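Local coordinates for hydrogenase expression/formation protein (hypb) (Archaeoglobus fulgidus, PDB 2WSM), which binds and hydrolyses GTP, binds nickel and zinc, and acts in hydrogenase maturation, dimerizing in a GTP-dependent way, at the interface of chains A and B. Coordinates in Å, arbitrary orientation; residue numbers count along the deposited sequence, not the author numbering. Chains: chain A/B, Hydrogenase expression/formation protein (hypb).

The interface of chains A and B. Residues chain A 91-93, 122, 126; chain B 91-93, 122, 126.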
ATOM      1  N   GLU A  91      -6.753  -6.596  -7.059  1.00 40.24           N
ATOM      2  CA  GLU A  91      -6.318  -5.449  -6.265  1.00 30.68           C
ATOM      3  C   GLU A  91      -5.818  -5.827  -4.861  1.00 33.01           C
ATOM      4  O   GLU A  91      -6.331  -6.750  -4.225  1.00 29.70           O
ATOM      5  CB  GLU A  91      -7.422  -4.386  -6.205  1.00 33.61           C
ATOM      6  CG  GLU A  91      -7.870  -3.871  -7.584  1.00 28.51           C
ATOM      7  CD  GLU A  91      -8.942  -2.793  -7.499  1.00 36.60           C
ATOM      8  OE1 GLU A  91      -8.751  -1.797  -6.763  1.00 31.74           O
ATOM      9  OE2 GLU A  91      -9.983  -2.937  -8.178  1.00 40.64           O
ATOM     10  N   CYS A  92      -4.800  -5.114  -4.390  1.00 30.26           N
ATOM     11  CA  CYS A  92      -4.246  -5.357  -3.060  1.00 27.11           C
ATOM     12  C   CYS A  92      -4.912  -4.470  -2.014  1.00 21.68           C
ATOM     13  O   CYS A  92      -4.307  -4.149  -0.999  1.00 19.17           O
ATOM     14  CB  CYS A  92      -2.737  -5.093  -3.069  1.00 29.45           C
ATOM     15  SG  CYS A  92      -2.263  -3.468  -3.753  1.00 32.24           S
ATOM     16  N   HIS A  93      -6.157  -4.072  -2.271  1.00 23.88           N
ATOM     17  CA  HIS A  93      -6.871  -3.143  -1.395  1.00 21.65           C
ATOM     18  C   HIS A  93      -8.315  -3.008  -1.867  1.00 22.91           C
ATOM     19  O   HIS A  93      -8.597  -3.219  -3.036  1.00 27.38           O
ATOM     20  CB  HIS A  93      -6.222  -1.766  -1.498  1.00 21.60           C
ATOM     21  CG  HIS A  93      -6.374  -1.149  -2.854  1.00 26.26           C
ATOM     22  ND1 HIS A  93      -7.489  -0.424  -3.220  1.00 29.68           N
ATOM     23  CD2 HIS A  93      -5.577  -1.188  -3.947  1.00 25.23           C
ATOM     24  CE1 HIS A  93      -7.359  -0.023  -4.472  1.00 24.17           C
ATOM     25  NE2 HIS A  93      -6.209  -0.476  -4.936  1.00 24.01           N
ATOM     26  N   CYS A 122      -1.080  -0.975   0.441  1.00 25.76           N
ATOM     27  CA  CYS A 122      -1.989  -0.502  -0.604  1.00 24.14           C
ATOM     28  C   CYS A 122      -3.209   0.302  -0.135  1.00 25.14           C
ATOM     29  O   CYS A 122      -3.585   1.267  -0.788  1.00 27.82           O
ATOM     30  CB  CYS A 122      -2.440  -1.674  -1.492  1.00 27.29           C
ATOM     31  SG  CYS A 122      -1.092  -2.536  -2.371  1.00 29.34           S
ATOM     32  N   PHE A 126      -6.752   4.781  -0.434  1.00 27.66           N
ATOM     33  CA  PHE A 126      -8.114   4.551  -0.892  1.00 27.85           C
ATOM     34  C   PHE A 126      -9.211   4.845   0.134  1.00 30.57           C
ATOM     35  O   PHE A 126      -9.478   4.062   1.043  1.00 29.88           O
ATOM     36  CB  PHE A 126      -8.236   3.159  -1.504  1.00 24.83           C
ATOM     37  CG  PHE A 126      -7.312   2.954  -2.667  1.00 32.68           C
ATOM     38  CD1 PHE A 126      -7.682   3.362  -3.939  1.00 31.79           C
ATOM     39  CD2 PHE A 126      -6.050   2.407  -2.482  1.00 27.16           C
ATOM     40  CE1 PHE A 126      -6.823   3.194  -5.016  1.00 30.72           C
ATOM     41  CE2 PHE A 126      -5.187   2.239  -3.548  1.00 29.07           C
ATOM     42  CZ  PHE A 126      -5.572   2.632  -4.820  1.00 28.86           C
TER
ATOM     43  N   GLU B  91      -5.680  -1.940 -11.023  1.00 38.47           N
ATOM     44  CA  GLU B  91      -4.610  -1.991 -10.018  1.00 37.10           C
ATOM     45  C   GLU B  91      -3.859  -0.664  -9.885  1.00 34.42           C
ATOM     46  O   GLU B  91      -3.879   0.161 -10.800  1.00 39.14           O
ATOM     47  CB  GLU B  91      -3.638  -3.142 -10.319  1.00 31.74           C
ATOM     48  CG  GLU B  91      -4.288  -4.521 -10.222  1.00 32.51           C
ATOM     49  CD  GLU B  91      -3.384  -5.650 -10.686  1.00 36.44           C
ATOM     50  OE1 GLU B  91      -2.343  -5.900 -10.033  1.00 32.48           O
ATOM     51  OE2 GLU B  91      -3.726  -6.303 -11.696  1.00 37.13           O
ATOM     52  N   CYS B  92      -3.199  -0.465  -8.747  1.00 32.72           N
ATOM     53  CA  CYS B  92      -2.439   0.763  -8.486  1.00 29.37           C
ATOM     54  C   CYS B  92      -0.931   0.554  -8.606  1.00 27.85           C
ATOM     55  O   CYS B  92      -0.139   1.327  -8.070  1.00 31.27           O
ATOM     56  CB  CYS B  92      -2.771   1.310  -7.097  1.00 33.42           C
ATOM     57  SG  CYS B  92      -2.609   0.107  -5.725  1.00 30.11           S
ATOM     58  N   HIS B  93      -0.542  -0.502  -9.302  1.00 24.98           N
ATOM     59  CA  HIS B  93       0.862  -0.866  -9.438  1.00 28.32           C
ATOM     60  C   HIS B  93       0.973  -1.840 -10.607  1.00 26.76           C
ATOM     61  O   HIS B  93      -0.027  -2.377 -11.073  1.00 26.67           O
ATOM     62  CB  HIS B  93       1.336  -1.559  -8.157  1.00 28.29           C
ATOM     63  CG  HIS B  93       0.514  -2.757  -7.800  1.00 25.55           C
ATOM     64  ND1 HIS B  93       0.860  -4.036  -8.180  1.00 27.85           N
ATOM     65  CD2 HIS B  93      -0.670  -2.863  -7.152  1.00 27.94           C
ATOM     66  CE1 HIS B  93      -0.064  -4.882  -7.762  1.00 24.89           C
ATOM     67  NE2 HIS B  93      -1.006  -4.196  -7.139  1.00 28.22           N
ATOM     68  N   CYS B 122       1.733   1.441  -3.499  1.00 27.64           N
ATOM     69  CA  CYS B 122       1.381   0.103  -3.990  1.00 28.51           C
ATOM     70  C   CYS B 122       2.527  -0.782  -4.499  1.00 27.45           C
ATOM     71  O   CYS B 122       2.568  -1.967  -4.180  1.00 27.22           O
ATOM     72  CB  CYS B 122       0.299   0.201  -5.066  1.00 25.81           C
ATOM     73  SG  CYS B 122      -1.222   0.946  -4.483  1.00 32.50           S
ATOM     74  N   PHE B 126       5.393  -5.597  -4.728  1.00 29.71           N
ATOM     75  CA  PHE B 126       5.329  -6.365  -5.962  1.00 32.72           C
ATOM     76  C   PHE B 126       6.636  -6.529  -6.737  1.00 31.18           C
ATOM     77  O   PHE B 126       7.036  -5.657  -7.503  1.00 30.03           O
ATOM     78  CB  PHE B 126       4.202  -5.819  -6.846  1.00 30.13           C
ATOM     79  CG  PHE B 126       2.857  -5.925  -6.197  1.00 31.29           C
ATOM     80  CD1 PHE B 126       2.109  -7.088  -6.317  1.00 29.93           C
ATOM     81  CD2 PHE B 126       2.371  -4.893  -5.405  1.00 27.07           C
ATOM     82  CE1 PHE B 126       0.874  -7.208  -5.683  1.00 32.18           C
ATOM     83  CE2 PHE B 126       1.142  -4.999  -4.772  1.00 30.82           C
ATOM     84  CZ  PHE B 126       0.390  -6.163  -4.911  1.00 31.41           C
TER
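A:Cys92 and B:Cys92 each point their sulfur at the imidazole of the other chain's histidine, and a disulfide within each chain lies against its twin across the two-fold axis. The A:Cys92 SG to A:Cys122 SG bond is 2.0 Å long and is matched in chain B. Between the chains the sulfurs merely approach each other, 4.1 Å between A:Cys92 SG and B:Cys92 SG, so the dimer is not covalently linked here.

The remaining contacts are van der Waals. A:Cys92 SG comes in tilted from the plane of the B:His93 ring, beyond its CD2–NE2 bond, 3.7 Å from NE2; B:Cys92 SG meets A:His93 likewise. With A:Cys92 SG set between its backbone N and carbonyl carbon (chi1 52°), the sulfur faces B:His93 while CB is presented to B:Phe126. That phenyl turns its rim to the partner: CZ reaches A:Cys92 CB, in the ring plane, at 3.8 Å. B:Phe126 CE2 lies 3.2 Å above one face of the B:His93 imidazole, toward its rim, and B:Glu91 CB covers the opposite face more loosely. An alanine in place of B:Phe126 would probably strip A:Cys92 CB of its aromatic neighbour and free the B:His93 ring to turn.

A:Cys92, A:His93 and A:Cys122, with their chain B twins, probably make up the metal site of HypB; here the cysteines are oxidised to disulfides and no metal is bound. Loop residues 91–93, ahead of helix 96–100, meet the 3-10 helix 122–125 that follows strand 111–118, and the disulfide ties them together at the dimer axis.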